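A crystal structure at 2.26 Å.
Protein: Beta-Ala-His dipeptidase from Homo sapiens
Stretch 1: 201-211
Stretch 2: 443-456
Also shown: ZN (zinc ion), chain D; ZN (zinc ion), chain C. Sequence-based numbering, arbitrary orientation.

Stretch 1, residues 201-211: YIVISDNLWIS
Stretch 2 (443-456) VVLIPLGAVDDGEH

Residues 201-204 form a strand, with phi near -115 to -130° and psi 135 to 155°, and it runs parallel to the short strand 444-445. V203 sits across from V444 (CA-CA 5.0 Å) and I204 across from L445 (CA-CA 5.1 Å). The ladder is regular: V444 N donates to I202 O at 2.9 Å, I204 N to V444 O at 3.1 Å, and I446 N to I204 O at 3.0 Å, so I204 uses both its amide and its carbonyl on the neighbouring stretch. CA-H...O contacts, such as L445 CA to I204 O at 3.4 Å, fill the gaps.

Beyond I204 the first chain leaves strand geometry: S205 has phi/psi -128/83° and D206 -149/56°, while N207 (-163/171°) is extended again. After D206, which makes no contact with the second stretch, the backbones bridge once more at L208 and G449, CA-CA 4.3 Å. Here W209 N donates to G449 O at 2.8 Å, nearly straight at 174°, and G449 N makes a weak bond to N207 O at 3.4 Å. Glycine leaves room for L208: with L208 in its m, t rotamer, an ideal CB on G449 would lie 2.3 Å from L208 CD2, a clash. A type I turn from A450 to D453 follows, closed by D453 N to A450 O at 3.1 Å.

In the strands, side chains pair by face. V203 (t) and V444 (p) share one, V203 CG2 to V444 CG1 3.6 Å; I204 (m, t) and L445 (m, t) share the other, I204 CB to L445 CD2 3.6 Å. All are aliphatic, so each pairing is apolar contact, while the backbone bonds carry the polar part.

Past the strands, side chains add to the backbone bonds. S205 (t) donates from OG to I446 O at 2.6 Å. A water links the two stretches, donating to S205 OG and N207 O, both at 3.1 Å, and accepting from L448 N at 2.8 Å. N207 (p) turns OD1 back to accept from D206 N at 3.2 Å, while its ND2 lies 3.4 Å from P447 CB.

W209 (m, chi2 -22°) combines a polar and an apolar contact with P447. Its NE1 donates to P447 O at 2.9 Å near the ring plane, and its CD1 rests 3.6 Å from P447 CG; the carbonyl oxygens of G449 and L448 lie over one ring face. L208 (m, t) extends CD1 to 3.2 Å from E455 OE1 and 3.4 Å from A450 O, and V451 (p) places CG2 3.5 Å from I210 O; these are methyl-to-oxygen van der Waals contacts without hydrogen bonds.

The CA-to-CB bond of D206 points away from the second stretch, and D206 OD2 binds one zinc at 1.9 Å; H456 NE2 binds the other at 2.0 Å.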

# COMPACT_ATOMS: atom_id res chain seq x y z
N TYR A 201 -13.31 7.05 -15.29
CA TYR A 201 -12.01 6.55 -14.83
C TYR A 201 -11.94 6.50 -13.29
O TYR A 201 -12.67 7.23 -12.61
CB TYR A 201 -10.88 7.41 -15.41
N ILE A 202 -11.08 5.62 -12.75
CA ILE A 202 -10.83 5.52 -11.30
C ILE A 202 -9.37 5.84 -10.98
O ILE A 202 -8.48 5.37 -11.67
CB ILE A 202 -11.21 4.12 -10.72
CG1 ILE A 202 -12.72 3.85 -10.90
CG2 ILE A 202 -10.77 3.97 -9.25
CD1 ILE A 202 -13.12 2.38 -10.76
N VAL A 203 -9.15 6.66 -9.94
CA VAL A 203 -7.81 7.07 -9.52
C VAL A 203 -7.49 6.52 -8.12
O VAL A 203 -8.34 6.49 -7.23
CB VAL A 203 -7.67 8.63 -9.49
CG1 VAL A 203 -6.29 9.06 -8.94
CG2 VAL A 203 -7.90 9.22 -10.85
N ILE A 204 -6.25 6.07 -7.96
CA ILE A 204 -5.69 5.67 -6.67
C ILE A 204 -4.37 6.40 -6.54
O ILE A 204 -3.58 6.45 -7.49
CB ILE A 204 -5.46 4.12 -6.57
CG1 ILE A 204 -6.77 3.34 -6.78
CG2 ILE A 204 -4.75 3.73 -5.21
CD1 ILE A 204 -6.58 1.79 -6.85
N SER A 205 -4.13 6.98 -5.37
CA SER A 205 -2.87 7.63 -5.08
C SER A 205 -2.32 7.07 -3.78
O SER A 205 -2.48 7.66 -2.70
CB SER A 205 -3.08 9.15 -4.99
OG SER A 205 -1.84 9.85 -4.92
N ASP A 206 -1.66 5.92 -3.85
CA ASP A 206 -1.17 5.28 -2.63
C ASP A 206 0.09 4.51 -2.92
O ASP A 206 0.18 3.30 -2.66
CB ASP A 206 -2.26 4.38 -2.05
CG ASP A 206 -1.98 3.98 -0.59
OD1 ASP A 206 -1.00 4.51 0.02
OD2 ASP A 206 -2.74 3.12 -0.06
N ASN A 207 1.07 5.21 -3.47
CA ASN A 207 2.32 4.59 -3.90
C ASN A 207 3.38 5.65 -4.11
O ASN A 207 3.09 6.85 -4.03
CB ASN A 207 2.13 3.69 -5.13
CG ASN A 207 1.39 4.37 -6.26
OD1 ASN A 207 0.22 4.81 -6.13
ND2 ASN A 207 2.04 4.43 -7.40
N LEU A 208 4.62 5.20 -4.31
CA LEU A 208 5.77 6.07 -4.25
C LEU A 208 6.50 6.21 -5.60
O LEU A 208 6.45 5.31 -6.44
CB LEU A 208 6.75 5.55 -3.20
CG LEU A 208 6.21 5.16 -1.82
CD1 LEU A 208 7.36 4.76 -0.94
CD2 LEU A 208 5.37 6.26 -1.18
N TRP A 209 7.19 7.34 -5.76
CA TRP A 209 8.14 7.51 -6.86
C TRP A 209 9.36 6.64 -6.56
O TRP A 209 9.45 6.06 -5.49
CB TRP A 209 8.58 8.97 -7.02
CG TRP A 209 7.48 9.99 -7.19
CD1 TRP A 209 6.20 9.78 -7.63
CD2 TRP A 209 7.58 11.39 -6.92
NE1 TRP A 209 5.50 10.96 -7.63
CE2 TRP A 209 6.32 11.96 -7.20
CE3 TRP A 209 8.61 12.21 -6.45
CZ2 TRP A 209 6.06 13.33 -7.03
CZ3 TRP A 209 8.36 13.58 -6.28
CH2 TRP A 209 7.09 14.12 -6.58
N ILE A 210 10.27 6.53 -7.51
CA ILE A 210 11.49 5.74 -7.30
C ILE A 210 12.72 6.65 -7.23
O ILE A 210 13.73 6.30 -6.64
CB ILE A 210 11.62 4.57 -8.35
CG1 ILE A 210 12.64 3.51 -7.90
CG2 ILE A 210 11.89 5.10 -9.78
CD1 ILE A 210 12.07 2.40 -6.96
N SER A 211 12.62 7.84 -7.80
CA SER A 211 13.75 8.79 -7.82
C SER A 211 13.26 10.18 -7.43
O SER A 211 12.05 10.40 -7.40
CB SER A 211 14.42 8.81 -9.20
N VAL A 443 -8.18 1.86 -13.96
CA VAL A 443 -7.55 2.43 -12.75
C VAL A 443 -6.20 3.09 -13.11
O VAL A 443 -5.36 2.46 -13.79
CB VAL A 443 -7.41 1.38 -11.60
CG1 VAL A 443 -6.29 1.73 -10.63
CG2 VAL A 443 -8.69 1.26 -10.80
N VAL A 444 -6.01 4.34 -12.70
CA VAL A 444 -4.72 5.02 -12.87
C VAL A 444 -4.05 5.26 -11.51
O VAL A 444 -4.65 5.83 -10.59
CB VAL A 444 -4.87 6.36 -13.67
CG1 VAL A 444 -5.93 7.25 -13.06
CG2 VAL A 444 -3.53 7.10 -13.76
N LEU A 445 -2.81 4.81 -11.39
CA LEU A 445 -2.07 5.04 -10.15
C LEU A 445 -1.18 6.27 -10.23
O LEU A 445 -0.19 6.28 -10.95
CB LEU A 445 -1.26 3.80 -9.72
CG LEU A 445 -1.97 2.45 -9.68
CD1 LEU A 445 -0.94 1.40 -9.37
CD2 LEU A 445 -3.08 2.42 -8.65
N ILE A 446 -1.54 7.29 -9.46
CA ILE A 446 -0.76 8.53 -9.40
C ILE A 446 -0.05 8.64 -8.05
O ILE A 446 -0.63 9.06 -7.07
CB ILE A 446 -1.64 9.78 -9.67
CG1 ILE A 446 -2.53 9.55 -10.91
CG2 ILE A 446 -0.76 11.01 -9.85
CD1 ILE A 446 -3.50 10.68 -11.25
N PRO A 447 1.24 8.25 -8.00
CA PRO A 447 1.99 8.29 -6.77
C PRO A 447 2.26 9.74 -6.35
O PRO A 447 2.62 10.55 -7.20
CB PRO A 447 3.29 7.56 -7.12
CG PRO A 447 3.43 7.67 -8.63
CD PRO A 447 2.03 7.78 -9.16
N LEU A 448 2.05 10.06 -5.06
CA LEU A 448 2.47 11.36 -4.50
C LEU A 448 3.68 11.23 -3.59
O LEU A 448 4.40 12.22 -3.35
CB LEU A 448 1.33 12.07 -3.74
CG LEU A 448 0.13 12.70 -4.46
CD1 LEU A 448 -0.48 13.81 -3.60
CD2 LEU A 448 0.55 13.23 -5.78
N GLY A 449 3.92 10.02 -3.10
CA GLY A 449 5.01 9.79 -2.16
C GLY A 449 6.40 9.75 -2.74
O GLY A 449 6.60 9.40 -3.90
N ALA A 450 7.39 10.14 -1.94
CA ALA A 450 8.78 9.95 -2.32
C ALA A 450 9.22 8.54 -1.95
O ALA A 450 8.63 7.91 -1.07
CB ALA A 450 9.72 10.99 -1.70
N VAL A 451 10.27 8.10 -2.62
CA VAL A 451 10.85 6.76 -2.46
C VAL A 451 11.20 6.46 -1.01
O VAL A 451 11.12 5.30 -0.56
CB VAL A 451 12.10 6.62 -3.41
CG1 VAL A 451 13.27 7.51 -2.96
CG2 VAL A 451 12.52 5.16 -3.58
N ASP A 452 11.56 7.50 -0.25
CA ASP A 452 12.01 7.32 1.12
C ASP A 452 10.97 7.69 2.21
O ASP A 452 11.33 7.97 3.36
CB ASP A 452 13.32 8.06 1.33
CG ASP A 452 13.18 9.58 1.22
OD1 ASP A 452 12.17 10.08 0.70
OD2 ASP A 452 14.11 10.28 1.68
N ASP A 453 9.69 7.67 1.85
CA ASP A 453 8.61 8.07 2.76
C ASP A 453 8.44 7.14 3.94
O ASP A 453 7.95 7.56 4.97
CB ASP A 453 7.29 8.24 2.00
CG ASP A 453 7.16 9.62 1.32
OD1 ASP A 453 8.09 10.43 1.35
OD2 ASP A 453 6.11 9.91 0.73
N GLY A 454 8.85 5.87 3.80
CA GLY A 454 8.84 4.91 4.90
C GLY A 454 7.46 4.46 5.34
O GLY A 454 7.21 4.30 6.53
N GLU A 455 6.56 4.23 4.39
CA GLU A 455 5.25 3.66 4.73
C GLU A 455 5.36 2.28 5.43
O GLU A 455 6.23 1.46 5.07
CB GLU A 455 4.33 3.63 3.49
CG GLU A 455 4.56 2.51 2.45
CD GLU A 455 5.92 2.58 1.73
OE1 GLU A 455 6.70 3.55 1.92
OE2 GLU A 455 6.22 1.64 0.96
N HIS A 456 4.49 2.06 6.43
CA HIS A 456 4.47 0.82 7.25
C HIS A 456 5.73 0.66 8.10
O HIS A 456 6.07 -0.48 8.47
CB HIS A 456 4.33 -0.43 6.37
CG HIS A 456 3.06 -0.50 5.59
ND1 HIS A 456 2.50 -1.71 5.19
CD2 HIS A 456 2.23 0.47 5.13
CE1 HIS A 456 1.38 -1.47 4.53
NE2 HIS A 456 1.19 -0.16 4.48
ZN ZN D . -2.40 2.67 1.69
ZN ZN C . -0.55 0.65 3.82
O HOH W 1 0.49 8.49 -3.35